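Local coordinates for protein GCN5-related N-acetyltransferase (Kribbella flavida, PDB 4MY0) that probably acts as an acetyl-CoA-dependent N-acetyltransferase of the GNAT family, perhaps on aminoglycosides, and binds coenzyme A ligands, at residues R294-V304 / S373-G382. Numbering follows the deposited sequence.
Sequences RGFAPGAAAEV and SDRLLDTAFG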
loop_
_atom_site.group_PDB
_atom_site.type_symbol
_atom_site.label_atom_id
_atom_site.label_comp_id
_atom_site.label_asym_id
_atom_site.label_seq_id
_atom_site.Cartn_x
_atom_site.Cartn_y
_atom_site.Cartn_z
ATOM N N ARG C 294 -26.844 39.699 -0.503
ATOM C CA ARG C 294 -27.138 38.309 -0.155
ATOM C C ARG C 294 -28.604 37.959 -0.403
ATOM O O ARG C 294 -29.480 38.805 -0.250
ATOM C CB ARG C 294 -26.813 38.043 1.323
ATOM C CG ARG C 294 -26.696 36.546 1.666
ATOM C CD ARG C 294 -26.506 36.319 3.153
ATOM N NE ARG C 294 -25.965 34.991 3.488
ATOM C CZ ARG C 294 -26.705 33.884 3.571
ATOM N NH1 ARG C 294 -28.009 33.941 3.323
ATOM N NH2 ARG C 294 -26.152 32.715 3.901
ATOM N N GLY C 295 -28.876 36.715 -0.790
ATOM C CA GLY C 295 -30.252 36.228 -0.768
ATOM C C GLY C 295 -30.528 35.737 0.641
ATOM O O GLY C 295 -29.612 35.252 1.309
ATOM N N PHE C 296 -31.758 35.891 1.117
ATOM C CA PHE C 296 -32.113 35.391 2.444
ATOM C C PHE C 296 -33.266 34.405 2.341
ATOM O O PHE C 296 -34.062 34.483 1.411
ATOM C CB PHE C 296 -32.477 36.544 3.389
ATOM C CG PHE C 296 -31.289 37.342 3.840
ATOM C CD1 PHE C 296 -30.597 36.986 4.990
ATOM C CD2 PHE C 296 -30.843 38.434 3.104
ATOM C CE1 PHE C 296 -29.485 37.704 5.399
ATOM C CE2 PHE C 296 -29.727 39.160 3.515
ATOM C CZ PHE C 296 -29.055 38.798 4.660
ATOM N N ALA C 297 -33.350 33.491 3.304
ATOM C CA ALA C 297 -34.341 32.416 3.292
ATOM C C ALA C 297 -35.780 32.909 3.128
ATOM O O ALA C 297 -36.214 33.817 3.827
ATOM C CB ALA C 297 -34.212 31.566 4.554
ATOM N N PRO C 298 -36.526 32.290 2.200
ATOM C CA PRO C 298 -37.940 32.599 1.960
ATOM C C PRO C 298 -38.726 32.562 3.265
ATOM O O PRO C 298 -38.560 31.626 4.044
ATOM C CB PRO C 298 -38.402 31.450 1.054
ATOM C CG PRO C 298 -37.164 30.954 0.397
ATOM C CD PRO C 298 -36.060 31.147 1.395
ATOM N N GLY C 299 -39.547 33.575 3.511
ATOM C CA GLY C 299 -40.380 33.592 4.700
ATOM C C GLY C 299 -39.671 34.031 5.968
ATOM O O GLY C 299 -40.321 34.397 6.951
ATOM N N ALA C 300 -38.343 33.997 5.953
ATOM C CA ALA C 300 -37.557 34.432 7.107
ATOM C C ALA C 300 -37.736 35.919 7.394
ATOM O O ALA C 300 -37.721 36.751 6.488
ATOM C CB ALA C 300 -36.080 34.105 6.912
ATOM N N ALA C 301 -37.920 36.241 8.669
ATOM C CA ALA C 301 -37.996 37.627 9.112
ATOM C C ALA C 301 -37.145 37.805 10.369
ATOM O O ALA C 301 -37.150 36.945 11.258
ATOM C CB ALA C 301 -39.429 38.016 9.381
ATOM N N ALA C 302 -36.410 38.913 10.441
ATOM C CA ALA C 302 -35.525 39.155 11.574
ATOM C C ALA C 302 -35.184 40.624 11.734
ATOM O O ALA C 302 -34.812 41.293 10.771
ATOM C CB ALA C 302 -34.251 38.342 11.429
ATOM N N GLU C 303 -35.314 41.115 12.961
ATOM C CA GLU C 303 -34.836 42.442 13.334
ATOM C C GLU C 303 -33.935 42.238 14.542
ATOM O O GLU C 303 -34.420 41.924 15.628
ATOM C CB GLU C 303 -35.999 43.352 13.720
ATOM C CG GLU C 303 -37.103 43.454 12.673
ATOM C CD GLU C 303 -36.718 44.305 11.473
ATOM O OE1 GLU C 303 -37.461 44.287 10.468
ATOM O OE2 GLU C 303 -35.682 45.000 11.532
ATOM N N VAL C 304 -32.629 42.404 14.353
ATOM C CA VAL C 304 -31.647 42.044 15.368
ATOM C C VAL C 304 -30.459 42.982 15.286
ATOM O O VAL C 304 -29.979 43.274 14.190
ATOM C CB VAL C 304 -31.090 40.613 15.123
ATOM C CG1 VAL C 304 -29.996 40.289 16.116
ATOM C CG2 VAL C 304 -32.190 39.574 15.211
ATOM N N SER C 373 -32.226 36.403 19.922
ATOM C CA SER C 373 -31.542 36.873 18.719
ATOM C C SER C 373 -30.984 35.692 17.927
ATOM O O SER C 373 -31.033 35.685 16.696
ATOM C CB SER C 373 -30.414 37.847 19.073
ATOM O OG SER C 373 -30.924 39.034 19.649
ATOM N N ASP C 374 -30.464 34.695 18.648
ATOM C CA ASP C 374 -29.853 33.508 18.041
ATOM C C ASP C 374 -30.791 32.791 17.077
ATOM O O ASP C 374 -30.396 32.402 15.978
ATOM C CB ASP C 374 -29.402 32.521 19.124
ATOM C CG ASP C 374 -28.106 32.934 19.798
ATOM O OD1 ASP C 374 -27.438 32.053 20.386
ATOM O OD2 ASP C 374 -27.750 34.133 19.739
ATOM N N ARG C 375 -32.039 32.621 17.494
ATOM C CA ARG C 375 -33.027 31.931 16.674
ATOM C C ARG C 375 -33.366 32.709 15.402
ATOM O O ARG C 375 -33.456 32.123 14.322
ATOM C CB ARG C 375 -34.289 31.633 17.486
ATOM C CG ARG C 375 -34.147 30.428 18.396
ATOM C CD ARG C 375 -35.473 30.033 19.029
ATOM N NE ARG C 375 -35.853 30.938 20.107
ATOM C CZ ARG C 375 -35.436 30.817 21.364
ATOM N NH1 ARG C 375 -35.834 31.687 22.284
ATOM N NH2 ARG C 375 -34.618 29.828 21.702
ATOM N N LEU C 376 -33.552 34.021 15.533
ATOM C CA LEU C 376 -33.793 34.880 14.372
ATOM C C LEU C 376 -32.630 34.816 13.370
ATOM O O LEU C 376 -32.827 34.549 12.180
ATOM C CB LEU C 376 -34.037 36.334 14.804
ATOM C CG LEU C 376 -35.426 36.793 15.273
ATOM C CD1 LEU C 376 -36.487 35.698 15.160
ATOM C CD2 LEU C 376 -35.364 37.344 16.688
ATOM N N LEU C 377 -31.417 35.053 13.855
ATOM C CA LEU C 377 -30.240 34.989 12.999
ATOM C C LEU C 377 -30.068 33.623 12.339
ATOM O O LEU C 377 -29.703 33.535 11.162
ATOM C CB LEU C 377 -28.987 35.340 13.796
ATOM C CG LEU C 377 -28.875 36.799 14.221
ATOM C CD1 LEU C 377 -27.716 36.971 15.192
ATOM C CD2 LEU C 377 -28.687 37.673 13.001
ATOM N N ASP C 378 -30.322 32.559 13.096
ATOM C CA ASP C 378 -30.151 31.204 12.573
ATOM C C ASP C 378 -31.014 30.964 11.326
ATOM O O ASP C 378 -30.514 30.509 10.293
ATOM C CB ASP C 378 -30.445 30.157 13.660
ATOM C CG ASP C 378 -29.177 29.668 14.381
ATOM O OD1 ASP C 378 -28.071 30.192 14.116
ATOM O OD2 ASP C 378 -29.289 28.755 15.227
ATOM N N THR C 379 -32.301 31.289 11.410
ATOM C CA THR C 379 -33.199 31.078 10.267
ATOM C C THR C 379 -32.961 32.051 9.100
ATOM O O THR C 379 -33.010 31.652 7.937
ATOM C CB THR C 379 -34.683 31.085 10.691
ATOM O OG1 THR C 379 -34.983 32.305 11.376
ATOM C CG2 THR C 379 -34.959 29.914 11.616
ATOM N N ALA C 380 -32.703 33.317 9.419
ATOM C CA ALA C 380 -32.331 34.318 8.415
ATOM C C ALA C 380 -31.199 33.838 7.500
ATOM O O ALA C 380 -31.326 33.846 6.272
ATOM C CB ALA C 380 -31.925 35.617 9.101
ATOM N N PHE C 381 -30.089 33.425 8.103
ATOM C CA PHE C 381 -28.928 32.990 7.334
ATOM C C PHE C 381 -28.999 31.508 6.986
ATOM O O PHE C 381 -28.073 30.951 6.397
ATOM C CB PHE C 381 -27.636 33.306 8.092
ATOM C CG PHE C 381 -27.337 34.784 8.194
ATOM C CD1 PHE C 381 -26.644 35.435 7.183
ATOM C CD2 PHE C 381 -27.756 35.522 9.299
ATOM C CE1 PHE C 381 -26.363 36.802 7.276
ATOM C CE2 PHE C 381 -27.478 36.883 9.400
ATOM C CZ PHE C 381 -26.779 37.523 8.386
ATOM N N GLY C 382 -30.106 30.871 7.348
ATOM C CA GLY C 382 -30.290 29.463 7.051
ATOM C C GLY C 382 -30.476 29.174 5.573
ATOM O O GLY C 382 -30.605 30.089 4.761
#
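Arg294 meets Phe381 with the outer part of its side chain, from CD to NH2. Its CG stands anti to the backbone N (chi1 -163°) and the chain stays extended as far as NE, which carries it obliquely across the Phe381 side chain. Followed outward, CB lies 3.8 Å from Phe296 CE2, and CD, over one face of Phe296, is the first atom to reach Phe381 as well, 4.1 Å from its CD1. NE comes next, at the edge of the Phe381 ring, 3.8 Å from CD1; the same CD1 sits over one face of the guanidinium, 3.9 Å from CZ, with the two planes 75° apart. At the tip, NH1 makes a weak bond to Gly295 O, while NH2 hydrogen-bonds to Tyr352 O, and the same tyrosine forms a cation-pi contact with Arg294. With an alanine here, Tyr352 O is likely to lose this donor and a gap to open beside both phenylalanine rings. Phe296 presents its edge to the face of Phe381 in a T-shaped pair, CE1 to CE1 3.8 Å, with the planes at 67°. This is the sterol carrier protein-like domain, where helix 371-380 packs against the five-stranded sheet containing strand 302-309; the axes of strand 302-304 and helix 373-380 come within 8.2 Å. No hydrogen bond joins the two segments, and the fit is made by small side chains: Ala302 CB lies 3.9 Å from Leu376 CB, and Ala300 CB touches Ala380 CA. Val304 divides its branches, CG2 to Leu376 CB at 3.8 Å and CG1 toward Ser373 CB and Leu377 CG.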